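Local atomic coordinates of class I phosphodiesterase PDEB1 (Leishmania major, PDB entry 2R8Q), a protein that belongs to the class I phosphodiesterases, with an all-helical catalytic domain of the HD type that holds a zinc ion and a magnesium ion. Residues H219-L229 / H241-K251. Residues are numbered along the deposited sequence; the frame is centred on the assembly and turned at random.
Sequences HADALSRFTEL and HRRLVMETLIK
A helical hairpin in the all-helical phosphodiesterase catalytic domain brings Leu-229 onto His-241 and Leu-244 near its turn, and His-219 onto Lys-251 at its far end. Segments 219-229 and 241-251, on consecutive helices, run at 136° between their N-to-C directions, and their axes come within 10.4 Å. Near the connection, CD1 of Leu-229 sits over the centre of one face of the His-241 ring, though the modelled approach is too tight to be taken literally. ND1 of that histidine is hydrogen-bonded to the backbone N of Glu-235 in the connecting loop. The other branch, CD2 of Leu-229, meets CD2 of Leu-244 tip to tip at 3.9 Å. CD2 of Leu-244 also lies 3.4 Å from the backbone O of Arg-225. In the middle, Thr-248 crosses Phe-226 at about a right angle. Its CG2 makes an off-centre CH-pi contact, 4.3 Å from the ring centroid. OG1 of Thr-248 donates to Leu-244 O and accepts from a water that bonds weakly to Ala-222 O, a bridge between the helices. Ile-321 of helix 302-324 touches both Phe-226 and Thr-248. Beside this, Arg-225 NH1 and Glu-247 OE1 are 4.1 Å apart, too far for a salt bridge. A second water joins the two side chains instead, accepting from Arg-225 NH2 and donating to Glu-247 OE1. Arg-225 NE is held on its own helix by a salt bridge to Asp-221. At the far end, the Lys-251 chain bends at chi3 and chi4, near +60° each, and its CD packs on Ala-222 CB. Phe-317 receives the lysine in a cation-pi contact and also meets the His-219 ring. Lys-251 NZ donates to His-219 ND1 at 2.9 Å, only 8° out of the imidazole plane.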
ATOM      1  N   HIS A 219       0.662   9.046  19.725  1.00 19.68           N
ATOM      2  CA  HIS A 219       0.218  10.252  20.417  1.00 20.60           C
ATOM      3  C   HIS A 219       1.188  10.836  21.446  1.00 20.49           C
ATOM      4  O   HIS A 219       1.537  12.013  21.373  1.00 20.26           O
ATOM      5  CB  HIS A 219      -1.133  10.005  21.087  1.00 20.71           C
ATOM      6  CG  HIS A 219      -1.719  11.232  21.706  1.00 22.63           C
ATOM      7  ND1 HIS A 219      -2.240  12.266  20.957  1.00 22.11           N
ATOM      8  CD2 HIS A 219      -1.807  11.624  22.999  1.00 22.43           C
ATOM      9  CE1 HIS A 219      -2.621  13.242  21.762  1.00 23.11           C
ATOM     10  NE2 HIS A 219      -2.369  12.877  23.006  1.00 23.01           N
ATOM     11  N   ALA A 220       1.607  10.022  22.407  1.00 21.30           N
ATOM     12  CA  ALA A 220       2.521  10.488  23.445  1.00 22.04           C
ATOM     13  C   ALA A 220       3.795  11.080  22.852  1.00 21.98           C
ATOM     14  O   ALA A 220       4.239  12.156  23.264  1.00 22.73           O
ATOM     15  CB  ALA A 220       2.863   9.341  24.393  1.00 23.34           C
ATOM     16  N   ASP A 221       4.378  10.381  21.886  1.00 22.31           N
ATOM     17  CA  ASP A 221       5.603  10.852  21.254  1.00 21.81           C
ATOM     18  C   ASP A 221       5.358  12.151  20.492  1.00 21.31           C
ATOM     19  O   ASP A 221       6.178  13.072  20.530  1.00 20.96           O
ATOM     20  CB  ASP A 221       6.148   9.788  20.300  1.00 25.52           C
ATOM     21  CG  ASP A 221       7.513  10.143  19.757  1.00 28.34           C
ATOM     22  OD1 ASP A 221       8.450  10.294  20.568  1.00 31.94           O
ATOM     23  OD2 ASP A 221       7.649  10.271  18.523  1.00 30.51           O
ATOM     24  N   ALA A 222       4.225  12.218  19.803  1.00 20.63           N
ATOM     25  CA  ALA A 222       3.861  13.400  19.032  1.00 19.82           C
ATOM     26  C   ALA A 222       3.760  14.622  19.938  1.00 20.00           C
ATOM     27  O   ALA A 222       4.224  15.708  19.588  1.00 20.10           O
ATOM     28  CB  ALA A 222       2.530  13.165  18.322  1.00 20.62           C
ATOM     29  N   LEU A 223       3.147  14.447  21.104  1.00 20.84           N
ATOM     30  CA  LEU A 223       3.006  15.558  22.038  1.00 21.48           C
ATOM     31  C   LEU A 223       4.362  15.919  22.638  1.00 22.26           C
ATOM     32  O   LEU A 223       4.658  17.096  22.844  1.00 23.21           O
ATOM     33  CB  LEU A 223       2.006  15.207  23.147  1.00 22.85           C
ATOM     34  CG  LEU A 223       1.713  16.298  24.184  1.00 24.19           C
ATOM     35  CD1 LEU A 223       1.350  17.601  23.486  1.00 24.22           C
ATOM     36  CD2 LEU A 223       0.580  15.843  25.096  1.00 25.55           C
ATOM     37  N   SER A 224       5.181  14.907  22.908  1.00 21.65           N
ATOM     38  CA  SER A 224       6.514  15.119  23.468  1.00 23.19           C
ATOM     39  C   SER A 224       7.356  15.987  22.537  1.00 22.03           C
ATOM     40  O   SER A 224       8.004  16.937  22.976  1.00 21.66           O
ATOM     41  CB  SER A 224       7.215  13.773  23.682  1.00 23.98           C
ATOM     42  OG  SER A 224       8.570  13.948  24.076  1.00 26.65           O
ATOM     43  N   ARG A 225       7.347  15.653  21.250  1.00 19.92           N
ATOM     44  CA  ARG A 225       8.118  16.408  20.276  1.00 19.67           C
ATOM     45  C   ARG A 225       7.565  17.819  20.110  1.00 19.02           C
ATOM     46  O   ARG A 225       8.328  18.769  19.930  1.00 18.97           O
ATOM     47  CB  ARG A 225       8.158  15.658  18.938  1.00 20.38           C
ATOM     48  CG  ARG A 225       9.014  14.391  19.016  1.00 22.80           C
ATOM     49  CD  ARG A 225       9.141  13.653  17.691  1.00 26.57           C
ATOM     50  NE  ARG A 225       7.878  13.073  17.248  1.00 28.88           N
ATOM     51  CZ  ARG A 225       7.099  13.605  16.313  1.00 31.82           C
ATOM     52  NH1 ARG A 225       7.458  14.733  15.715  1.00 33.42           N
ATOM     53  NH2 ARG A 225       5.962  13.012  15.975  1.00 34.46           N
ATOM     54  N   PHE A 226       6.243  17.960  20.185  1.00 21.43           N
ATOM     55  CA  PHE A 226       5.623  19.277  20.069  1.00 23.02           C
ATOM     56  C   PHE A 226       6.058  20.143  21.245  1.00 24.27           C
ATOM     57  O   PHE A 226       6.354  21.328  21.085  1.00 24.04           O
ATOM     58  CB  PHE A 226       4.096  19.173  20.084  1.00 25.43           C
ATOM     59  CG  PHE A 226       3.408  20.507  20.198  1.00 26.59           C
ATOM     60  CD1 PHE A 226       3.251  21.323  19.084  1.00 28.04           C
ATOM     61  CD2 PHE A 226       2.968  20.969  21.436  1.00 28.85           C
ATOM     62  CE1 PHE A 226       2.665  22.588  19.201  1.00 30.10           C
ATOM     63  CE2 PHE A 226       2.384  22.230  21.562  1.00 28.88           C
ATOM     64  CZ  PHE A 226       2.233  23.039  20.442  1.00 28.93           C
ATOM     65  N   THR A 227       6.083  19.543  22.431  1.00 25.04           N
ATOM     66  CA  THR A 227       6.477  20.255  23.641  1.00 26.03           C
ATOM     67  C   THR A 227       7.932  20.715  23.559  1.00 25.36           C
ATOM     68  O   THR A 227       8.259  21.831  23.969  1.00 25.64           O
ATOM     69  CB  THR A 227       6.291  19.369  24.881  1.00 28.36           C
ATOM     70  OG1 THR A 227       4.943  18.884  24.918  1.00 32.11           O
ATOM     71  CG2 THR A 227       6.567  20.167  26.149  1.00 30.35           C
ATOM     72  N   GLU A 228       8.802  19.856  23.030  1.00 23.64           N
ATOM     73  CA  GLU A 228      10.212  20.210  22.890  1.00 22.47           C
ATOM     74  C   GLU A 228      10.322  21.391  21.928  1.00 23.40           C
ATOM     75  O   GLU A 228      11.174  22.263  22.095  1.00 23.00           O
ATOM     76  CB  GLU A 228      11.017  19.017  22.364  1.00 22.57           C
ATOM     77  CG  GLU A 228      12.515  19.275  22.188  1.00 22.98           C
ATOM     78  CD  GLU A 228      13.179  19.813  23.445  1.00 25.92           C
ATOM     79  OE1 GLU A 228      12.832  19.351  24.551  1.00 27.11           O
ATOM     80  OE2 GLU A 228      14.060  20.692  23.325  1.00 26.17           O
ATOM     81  N   LEU A 229       9.453  21.416  20.922  1.00 23.42           N
ATOM     82  CA  LEU A 229       9.443  22.509  19.955  1.00 25.12           C
ATOM     83  C   LEU A 229       9.165  23.809  20.704  1.00 27.19           C
ATOM     84  O   LEU A 229       9.803  24.832  20.461  1.00 26.83           O
ATOM     85  CB  LEU A 229       8.353  22.272  18.903  1.00 26.53           C
ATOM     86  CG  LEU A 229       8.017  23.440  17.973  1.00 26.39           C
ATOM     87  CD1 LEU A 229       9.233  23.806  17.151  1.00 27.43           C
ATOM     88  CD2 LEU A 229       6.854  23.058  17.069  1.00 27.07           C
ATOM     89  N   HIS A 241      10.034  22.790  11.938  1.00 15.52           N
ATOM     90  CA  HIS A 241       9.157  23.328  12.964  1.00 16.74           C
ATOM     91  C   HIS A 241       7.752  23.464  12.395  1.00 15.59           C
ATOM     92  O   HIS A 241       6.767  23.071  13.030  1.00 15.44           O
ATOM     93  CB  HIS A 241       9.648  24.698  13.433  1.00 15.40           C
ATOM     94  CG  HIS A 241      10.785  24.630  14.403  1.00 17.82           C
ATOM     95  ND1 HIS A 241      11.195  25.718  15.143  1.00 18.23           N
ATOM     96  CD2 HIS A 241      11.585  23.600  14.771  1.00 18.58           C
ATOM     97  CE1 HIS A 241      12.198  25.362  15.926  1.00 18.92           C
ATOM     98  NE2 HIS A 241      12.454  24.081  15.720  1.00 18.49           N
ATOM     99  N   ARG A 242       7.658  24.018  11.191  1.00 15.82           N
ATOM    100  CA  ARG A 242       6.362  24.195  10.562  1.00 14.66           C
ATOM    101  C   ARG A 242       5.731  22.843  10.239  1.00 15.41           C
ATOM    102  O   ARG A 242       4.506  22.696  10.286  1.00 15.76           O
ATOM    103  CB  ARG A 242       6.489  25.061   9.302  1.00 14.77           C
ATOM    104  CG  ARG A 242       7.090  26.437   9.573  1.00 15.51           C
ATOM    105  CD  ARG A 242       6.774  27.413   8.449  1.00 15.48           C
ATOM    106  NE  ARG A 242       7.070  26.830   7.146  1.00 16.23           N
ATOM    107  CZ  ARG A 242       8.292  26.676   6.646  1.00 16.33           C
ATOM    108  NH1 ARG A 242       9.358  27.077   7.331  1.00 18.08           N
ATOM    109  NH2 ARG A 242       8.451  26.093   5.467  1.00 17.78           N
ATOM    110  N   ARG A 243       6.558  21.847   9.925  1.00 15.70           N
ATOM    111  CA  ARG A 243       6.023  20.522   9.625  1.00 15.02           C
ATOM    112  C   ARG A 243       5.384  19.936  10.877  1.00 16.25           C
ATOM    113  O   ARG A 243       4.295  19.360  10.815  1.00 16.50           O
ATOM    114  CB  ARG A 243       7.120  19.578   9.122  1.00 16.03           C
ATOM    115  CG  ARG A 243       6.591  18.203   8.697  1.00 17.50           C
ATOM    116  CD  ARG A 243       5.491  18.343   7.647  1.00 21.18           C
ATOM    117  NE  ARG A 243       5.868  19.293   6.602  1.00 20.03           N
ATOM    118  CZ  ARG A 243       6.626  18.996   5.552  1.00 21.00           C
ATOM    119  NH1 ARG A 243       7.089  17.762   5.385  1.00 20.54           N
ATOM    120  NH2 ARG A 243       6.944  19.943   4.680  1.00 21.84           N
ATOM    121  N   LEU A 244       6.058  20.080  12.017  1.00 15.84           N
ATOM    122  CA  LEU A 244       5.525  19.566  13.270  1.00 15.95           C
ATOM    123  C   LEU A 244       4.233  20.312  13.622  1.00 14.80           C
ATOM    124  O   LEU A 244       3.313  19.739  14.205  1.00 15.45           O
ATOM    125  CB  LEU A 244       6.560  19.712  14.390  1.00 17.52           C
ATOM    126  CG  LEU A 244       6.157  19.202  15.778  1.00 19.21           C
ATOM    127  CD1 LEU A 244       5.590  17.793  15.692  1.00 19.02           C
ATOM    128  CD2 LEU A 244       7.377  19.233  16.685  1.00 18.95           C
ATOM    129  N   VAL A 245       4.158  21.590  13.260  1.00 14.83           N
ATOM    130  CA  VAL A 245       2.947  22.360  13.515  1.00 14.63           C
ATOM    131  C   VAL A 245       1.802  21.784  12.680  1.00 14.34           C
ATOM    132  O   VAL A 245       0.681  21.648  13.169  1.00 14.43           O
ATOM    133  CB  VAL A 245       3.138  23.858  13.166  1.00 15.36           C
ATOM    134  CG1 VAL A 245       1.776  24.552  13.061  1.00 15.36           C
ATOM    135  CG2 VAL A 245       3.981  24.534  14.243  1.00 17.57           C
ATOM    136  N   MET A 246       2.090  21.435  11.427  1.00 13.71           N
ATOM    137  CA  MET A 246       1.074  20.855  10.550  1.00 13.89           C
ATOM    138  C   MET A 246       0.569  19.535  11.120  1.00 12.81           C
ATOM    139  O   MET A 246      -0.639  19.278  11.158  1.00 13.41           O
ATOM    140  CB  MET A 246       1.647  20.597   9.154  1.00 14.97           C
ATOM    141  CG  MET A 246       1.977  21.843   8.349  1.00 16.01           C
ATOM    142  SD  MET A 246       2.756  21.419   6.761  1.00 16.62           S
ATOM    143  CE  MET A 246       1.338  20.836   5.846  1.00 17.46           C
ATOM    144  N   GLU A 247       1.498  18.693  11.565  1.00 14.15           N
ATOM    145  CA  GLU A 247       1.133  17.394  12.116  1.00 15.06           C
ATOM    146  C   GLU A 247       0.309  17.543  13.383  1.00 14.47           C
ATOM    147  O   GLU A 247      -0.637  16.793  13.609  1.00 14.80           O
ATOM    148  CB  GLU A 247       2.389  16.568  12.411  1.00 15.48           C
ATOM    149  CG  GLU A 247       3.232  16.282  11.177  1.00 16.43           C
ATOM    150  CD  GLU A 247       4.592  15.700  11.517  1.00 20.08           C
ATOM    151  OE1 GLU A 247       5.038  15.870  12.671  1.00 25.32           O
ATOM    152  OE2 GLU A 247       5.221  15.085  10.630  1.00 22.30           O
ATOM    153  N   THR A 248       0.675  18.514  14.211  1.00 15.18           N
ATOM    154  CA  THR A 248      -0.044  18.739  15.455  1.00 13.72           C
ATOM    155  C   THR A 248      -1.448  19.269  15.181  1.00 14.15           C
ATOM    156  O   THR A 248      -2.398  18.907  15.880  1.00 15.26           O
ATOM    157  CB  THR A 248       0.729  19.711  16.358  1.00 15.83           C
ATOM    158  OG1 THR A 248       2.049  19.202  16.565  1.00 16.45           O
ATOM    159  CG2 THR A 248       0.040  19.852  17.706  1.00 15.98           C
ATOM    160  N   LEU A 249      -1.580  20.124  14.168  1.00 13.52           N
ATOM    161  CA  LEU A 249      -2.887  20.663  13.811  1.00 13.46           C
ATOM    162  C   LEU A 249      -3.815  19.572  13.290  1.00 13.01           C
ATOM    163  O   LEU A 249      -4.977  19.516  13.690  1.00 14.04           O
ATOM    164  CB  LEU A 249      -2.767  21.770  12.759  1.00 14.83           C
ATOM    165  CG  LEU A 249      -2.285  23.134  13.259  1.00 14.02           C
ATOM    166  CD1 LEU A 249      -2.020  24.041  12.072  1.00 16.59           C
ATOM    167  CD2 LEU A 249      -3.331  23.747  14.189  1.00 16.30           C
ATOM    168  N   ILE A 250      -3.330  18.704  12.402  1.00 13.31           N
ATOM    169  CA  ILE A 250      -4.222  17.663  11.903  1.00 14.55           C
ATOM    170  C   ILE A 250      -4.598  16.712  13.033  1.00 15.15           C
ATOM    171  O   ILE A 250      -5.715  16.195  13.064  1.00 15.62           O
ATOM    172  CB  ILE A 250      -3.626  16.883  10.690  1.00 14.28           C
ATOM    173  CG1 ILE A 250      -4.730  16.015  10.070  1.00 14.98           C
ATOM    174  CG2 ILE A 250      -2.434  16.027  11.120  1.00 16.30           C
ATOM    175  CD1 ILE A 250      -4.414  15.477   8.680  1.00 15.64           C
ATOM    176  N   LYS A 251      -3.687  16.500  13.979  1.00 14.83           N
ATOM    177  CA  LYS A 251      -3.995  15.642  15.118  1.00 15.22           C
ATOM    178  C   LYS A 251      -5.109  16.307  15.918  1.00 14.86           C
ATOM    179  O   LYS A 251      -6.062  15.651  16.342  1.00 15.20           O
ATOM    180  CB  LYS A 251      -2.769  15.452  16.014  1.00 16.31           C
ATOM    181  CG  LYS A 251      -1.850  14.318  15.590  1.00 16.79           C
ATOM    182  CD  LYS A 251      -0.734  14.096  16.605  1.00 18.77           C
ATOM    183  CE  LYS A 251      -1.277  13.808  18.002  1.00 18.83           C
ATOM    184  NZ  LYS A 251      -2.177  12.620  18.044  1.00 19.20           N
TER
HETATM  185  O   HOH W   1       2.572  16.525  17.241  1.00 21.67           O
HETATM  186  O   HOH W   2       3.883  14.589  15.106  1.00 28.50           O